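Local coordinates for protein PfhB2 (Pasteurella multocida, PDB 6U8T) that probably acts as a cysteine protease, through a YopT-like toxin domain of the papain-like peptidase clan CA, at residues F14-S19 and V173-N178. The protein carries 1 engineered substitution. Sequence-based numbering, arbitrary orientation.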
loop_
_atom_site.group_PDB
_atom_site.type_symbol
_atom_site.label_atom_id
_atom_site.label_comp_id
_atom_site.label_asym_id
_atom_site.label_seq_id
_atom_site.Cartn_x
_atom_site.Cartn_y
_atom_site.Cartn_z
ATOM N N PHE C 14 11.134 -18.545 -19.040
ATOM C CA PHE C 14 12.207 -17.988 -18.178
ATOM C C PHE C 14 11.672 -17.862 -16.760
ATOM O O PHE C 14 10.523 -17.460 -16.565
ATOM C CB PHE C 14 12.711 -16.638 -18.689
ATOM C CG PHE C 14 13.825 -16.051 -17.859
ATOM C CD1 PHE C 14 15.116 -16.542 -17.970
ATOM C CD2 PHE C 14 13.587 -15.024 -16.950
ATOM C CE1 PHE C 14 16.153 -16.010 -17.217
ATOM C CE2 PHE C 14 14.624 -14.500 -16.194
ATOM C CZ PHE C 14 15.906 -14.981 -16.339
ATOM N N LYS C 15 12.494 -18.242 -15.794
ATOM C CA LYS C 15 12.159 -18.177 -14.356
ATOM C C LYS C 15 13.318 -17.485 -13.640
ATOM O O LYS C 15 14.466 -17.922 -13.813
ATOM C CB LYS C 15 11.886 -19.587 -13.853
ATOM C CG LYS C 15 10.487 -19.808 -13.312
ATOM C CD LYS C 15 10.252 -21.232 -12.876
ATOM C CE LYS C 15 11.354 -21.773 -11.986
ATOM N NZ LYS C 15 10.823 -22.597 -10.872
ATOM N N TYR C 16 13.058 -16.381 -12.945
ATOM C CA TYR C 16 14.113 -15.664 -12.186
ATOM C C TYR C 16 14.535 -16.550 -11.013
ATOM O O TYR C 16 13.670 -17.009 -10.244
ATOM C CB TYR C 16 13.652 -14.304 -11.656
ATOM C CG TYR C 16 13.696 -13.154 -12.633
ATOM C CD1 TYR C 16 12.627 -12.901 -13.466
ATOM C CD2 TYR C 16 14.740 -12.244 -12.638
ATOM C CE1 TYR C 16 12.621 -11.822 -14.331
ATOM C CE2 TYR C 16 14.744 -11.149 -13.480
ATOM C CZ TYR C 16 13.679 -10.933 -14.340
ATOM O OH TYR C 16 13.645 -9.856 -15.186
ATOM N N ALA C 17 15.844 -16.757 -10.871
ATOM C CA ALA C 17 16.456 -17.540 -9.778
ATOM C C ALA C 17 16.035 -16.913 -8.447
ATOM O O ALA C 17 15.647 -17.645 -7.535
ATOM C CB ALA C 17 17.955 -17.567 -9.961
ATOM N N GLN C 18 16.091 -15.586 -8.355
ATOM C CA GLN C 18 15.651 -14.824 -7.161
ATOM C C GLN C 18 14.390 -14.059 -7.566
ATOM O O GLN C 18 14.499 -13.079 -8.362
ATOM C CB GLN C 18 16.741 -13.856 -6.695
ATOM C CG GLN C 18 18.141 -14.449 -6.645
ATOM C CD GLN C 18 18.497 -14.972 -5.276
ATOM O OE1 GLN C 18 17.634 -15.337 -4.469
ATOM N NE2 GLN C 18 19.791 -14.987 -5.003
ATOM N N SER C 19 13.241 -14.522 -7.086
ATOM C CA SER C 19 11.916 -13.962 -7.426
ATOM C C SER C 19 11.708 -12.716 -6.563
ATOM O O SER C 19 11.553 -12.864 -5.321
ATOM C CB SER C 19 10.858 -14.995 -7.212
ATOM O OG SER C 19 9.567 -14.438 -7.342
ATOM N N VAL C 173 2.511 -13.854 -25.089
ATOM C CA VAL C 173 3.729 -13.919 -24.240
ATOM C C VAL C 173 3.559 -12.883 -23.134
ATOM O O VAL C 173 3.353 -11.721 -23.458
ATOM C CB VAL C 173 5.012 -13.700 -25.059
ATOM C CG1 VAL C 173 6.243 -13.882 -24.197
ATOM C CG2 VAL C 173 5.071 -14.641 -26.249
ATOM N N PHE C 174 3.594 -13.307 -21.867
ATOM C CA PHE C 174 3.417 -12.436 -20.682
ATOM C C PHE C 174 4.731 -12.405 -19.902
ATOM O O PHE C 174 5.305 -13.472 -19.678
ATOM C CB PHE C 174 2.261 -12.951 -19.831
ATOM C CG PHE C 174 1.987 -12.114 -18.609
ATOM C CD1 PHE C 174 1.502 -10.828 -18.735
ATOM C CD2 PHE C 174 2.214 -12.609 -17.342
ATOM C CE1 PHE C 174 1.247 -10.050 -17.614
ATOM C CE2 PHE C 174 1.998 -11.822 -16.222
ATOM C CZ PHE C 174 1.492 -10.561 -16.357
ATOM N N PHE C 175 5.225 -11.225 -19.537
ATOM C CA PHE C 175 6.522 -11.081 -18.836
ATOM C C PHE C 175 6.312 -10.251 -17.578
ATOM O O PHE C 175 5.803 -9.114 -17.665
ATOM C CB PHE C 175 7.594 -10.479 -19.753
ATOM C CG PHE C 175 8.885 -10.187 -19.033
ATOM C CD1 PHE C 175 9.761 -11.206 -18.688
ATOM C CD2 PHE C 175 9.202 -8.888 -18.655
ATOM C CE1 PHE C 175 10.929 -10.932 -17.994
ATOM C CE2 PHE C 175 10.380 -8.624 -17.967
ATOM C CZ PHE C 175 11.243 -9.640 -17.648
ATOM N N ASP C 176 6.687 -10.832 -16.443
ATOM C CA ASP C 176 6.663 -10.182 -15.109
ATOM C C ASP C 176 8.068 -10.236 -14.520
ATOM O O ASP C 176 8.538 -11.294 -14.117
ATOM C CB ASP C 176 5.635 -10.861 -14.213
ATOM C CG ASP C 176 5.425 -10.141 -12.899
ATOM O OD1 ASP C 176 6.294 -9.313 -12.543
ATOM O OD2 ASP C 176 4.379 -10.367 -12.285
ATOM N N PRO C 177 8.784 -9.098 -14.465
ATOM C CA PRO C 177 10.156 -9.066 -13.974
ATOM C C PRO C 177 10.314 -9.607 -12.543
ATOM O O PRO C 177 11.443 -9.789 -12.136
ATOM C CB PRO C 177 10.565 -7.590 -13.981
ATOM C CG PRO C 177 9.455 -6.830 -14.640
ATOM C CD PRO C 177 8.310 -7.786 -14.892
ATOM N N ASN C 178 9.191 -9.809 -11.838
ATOM C CA ASN C 178 9.128 -10.377 -10.460
ATOM C C ASN C 178 9.124 -11.917 -10.514
ATOM O O ASN C 178 9.284 -12.517 -9.436
ATOM C CB ASN C 178 7.871 -9.937 -9.704
ATOM C CG ASN C 178 8.030 -8.619 -8.979
ATOM O OD1 ASN C 178 9.089 -7.977 -9.080
ATOM N ND2 ASN C 178 6.978 -8.205 -8.270
#
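The aromatic ring of Y16 carries the packed part of this contact, lying between P177 O and the ring of F14. P177 O stands 3.2 Å above one face of the Y16 ring, offset toward the rim, with Y16 CE1 its nearest atom. F14 CE2 sits 3.7 Å from the opposite face of that ring, over its centre. Y16 CG lies beside its backbone N and anti to the carbonyl carbon (chi1 -82°), which starts the ring toward 173-178. At the hydroxyl end, Y16 OH meets the edge of the F175 ring, 3.4 Å from F175 CZ, and the two side chains cross at about a right angle.

S19 makes the polar link. Its OG donates to N178 O at 2.9 Å, and the C=O...donor angle of 167° makes the approach almost collinear with the carbonyl. The same oxygen caps E22 N at the start of helix 20-51. N178 N reaches D176 OD1 (3.0 Å) from 43° above the carboxylate plane, an Asx turn just as strand 171-176 ends.

The loose side, within this contact, is the exposed bend through A17 and Q18, though A17's backbone hydrogen-bonds the second subunit. H161 NE2 hydrogen-bonds D176 OD1 and Y204 OH bonds D176 OD2; with C42 of the second subunit packed on P177, this is consistent with a papain-like Cys-His-Asp site shared between chains. Strand 180-184 runs between strands 11-15 and 171-176, and strand 160-168 flanks the far side of 171-176.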